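Local coordinates for probable adhesion protein (Pseudomonas aeruginosa PAO1, PDB 6R3Z) that probably delivers ferrous iron to a membrane transporter as a periplasmic solute-binding protein, and holds nickel in this crystal, at residues A[212-215]-A[216-220]. Sequence-based numbering, arbitrary orientation.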
loop_
_atom_site.group_PDB
_atom_site.type_symbol
_atom_site.label_atom_id
_atom_site.label_comp_id
_atom_site.label_asym_id
_atom_site.label_seq_id
_atom_site.Cartn_x
_atom_site.Cartn_y
_atom_site.Cartn_z
ATOM N N ILE A 212 3.370 -4.561 -24.692
ATOM C CA ILE A 212 2.287 -4.074 -25.570
ATOM C C ILE A 212 1.771 -5.233 -26.465
ATOM O O ILE A 212 0.562 -5.478 -26.518
ATOM C CB ILE A 212 2.723 -2.814 -26.363
ATOM C CG1 ILE A 212 2.828 -1.588 -25.392
ATOM C CG2 ILE A 212 1.781 -2.527 -27.550
ATOM C CD1 ILE A 212 3.624 -0.396 -25.911
ATOM N N ASP A 213 2.710 -5.998 -27.077
ATOM C CA ASP A 213 2.358 -7.171 -27.902
ATOM C C ASP A 213 1.545 -8.203 -27.110
ATOM O O ASP A 213 0.554 -8.715 -27.617
ATOM C CB ASP A 213 3.605 -7.806 -28.535
ATOM C CG ASP A 213 4.191 -6.981 -29.672
ATOM O OD1 ASP A 213 3.461 -6.114 -30.224
ATOM O OD2 ASP A 213 5.372 -7.205 -30.019
ATOM N N GLN A 214 1.931 -8.445 -25.850
ATOM C CA GLN A 214 1.261 -9.370 -24.941
ATOM C C GLN A 214 -0.164 -8.893 -24.584
ATOM O O GLN A 214 -1.081 -9.718 -24.501
ATOM C CB GLN A 214 2.077 -9.507 -23.672
ATOM C CG GLN A 214 1.865 -10.798 -22.934
ATOM C CD GLN A 214 3.044 -11.035 -22.033
ATOM O OE1 GLN A 214 3.367 -10.222 -21.159
ATOM N NE2 GLN A 214 3.700 -12.159 -22.212
ATOM N N LEU A 215 -0.338 -7.564 -24.333
ATOM C CA LEU A 215 -1.664 -7.007 -24.009
ATOM C C LEU A 215 -2.632 -7.300 -25.154
ATOM O O LEU A 215 -3.773 -7.692 -24.908
ATOM C CB LEU A 215 -1.603 -5.485 -23.734
ATOM C CG LEU A 215 -0.699 -5.028 -22.559
ATOM C CD1 LEU A 215 -0.698 -3.512 -22.406
ATOM C CD2 LEU A 215 -1.062 -5.714 -21.249
ATOM N N LYS A 216 -2.157 -7.149 -26.399
ATOM C CA LYS A 216 -2.953 -7.400 -27.604
ATOM C C LYS A 216 -3.214 -8.898 -27.764
ATOM O O LYS A 216 -4.366 -9.290 -27.931
ATOM C CB LYS A 216 -2.258 -6.818 -28.855
ATOM C CG LYS A 216 -2.140 -5.281 -28.839
ATOM C CD LYS A 216 -1.878 -4.689 -30.234
ATOM C CE LYS A 216 -0.421 -4.399 -30.515
ATOM N NZ LYS A 216 0.337 -5.624 -30.890
ATOM N N ALA A 217 -2.151 -9.738 -27.678
ATOM C CA ALA A 217 -2.278 -11.193 -27.834
ATOM C C ALA A 217 -3.238 -11.841 -26.816
ATOM O O ALA A 217 -4.055 -12.692 -27.193
ATOM C CB ALA A 217 -0.905 -11.854 -27.792
ATOM N N LEU A 218 -3.192 -11.396 -25.555
ATOM C CA LEU A 218 -4.048 -11.938 -24.490
ATOM C C LEU A 218 -5.372 -11.213 -24.332
ATOM O O LEU A 218 -6.161 -11.569 -23.443
ATOM C CB LEU A 218 -3.291 -11.996 -23.152
ATOM C CG LEU A 218 -1.973 -12.793 -23.188
ATOM C CD1 LEU A 218 -1.309 -12.803 -21.838
ATOM C CD2 LEU A 218 -2.188 -14.245 -23.714
ATOM N N ASP A 219 -5.634 -10.216 -25.212
ATOM C CA ASP A 219 -6.856 -9.409 -25.190
ATOM C C ASP A 219 -7.108 -8.795 -23.790
ATOM O O ASP A 219 -8.179 -8.960 -23.193
ATOM C CB ASP A 219 -8.065 -10.216 -25.718
ATOM C CG ASP A 219 -9.287 -9.375 -26.079
ATOM O OD1 ASP A 219 -9.127 -8.139 -26.312
ATOM O OD2 ASP A 219 -10.399 -9.942 -26.137
ATOM N N VAL A 220 -6.082 -8.105 -23.252
ATOM C CA VAL A 220 -6.206 -7.435 -21.950
ATOM C C VAL A 220 -7.202 -6.287 -22.154
ATOM O O VAL A 220 -7.133 -5.587 -23.163
ATOM C CB VAL A 220 -4.828 -6.980 -21.396
ATOM C CG1 VAL A 220 -4.968 -6.048 -20.181
ATOM C CG2 VAL A 220 -3.959 -8.182 -21.054
#
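L215 and V220 meet across the C-terminal end of helix 205-217, where a Schellman motif stops the helix and turns the chain into strand 220-226. Three ordinary i to i+4 bonds come first: I212 O takes K216 N, D213 O takes A217 N, and Q214 O takes L218 N at 2.9 Å. Then the pattern changes. D219 has a positive phi, and its N donates to K216 O at 3.1 Å. L215 O is taken by V220 N at 2.9 Å. That last bond is nearly straight, 168° at the hydrogen, with the donor lying in the carbonyl plane. So all four carbonyls from I212 to L215 are used, and K216 O takes the shorter, i to i+3 bond from D219 N, nested inside the i to i+5 bond from V220 N to L215 O.

The apolar side of the turn is closed by L215 and V220, whose side chains cross at an angle, L215 CD2 lying 3.8 Å from V220 CG2. Both also touch A174 of strand 172-175, and L215 reaches I237, so the helix end is held against both the sheet, at A174, and helix 234-241, at I237.

On the outer side D213 and K216 lie side by side and form a salt bridge. The lysine is bent at chi3 (-97°) and chi4, which together carry CE past I212 CG2 and bring NZ to the aspartate. The other carboxylate oxygen, OD2, is bridged by K209, so two lysines share this aspartate. K216 NZ approaches D213 OD1 from the anti side at 3.2 Å, 20° out of the carboxylate plane.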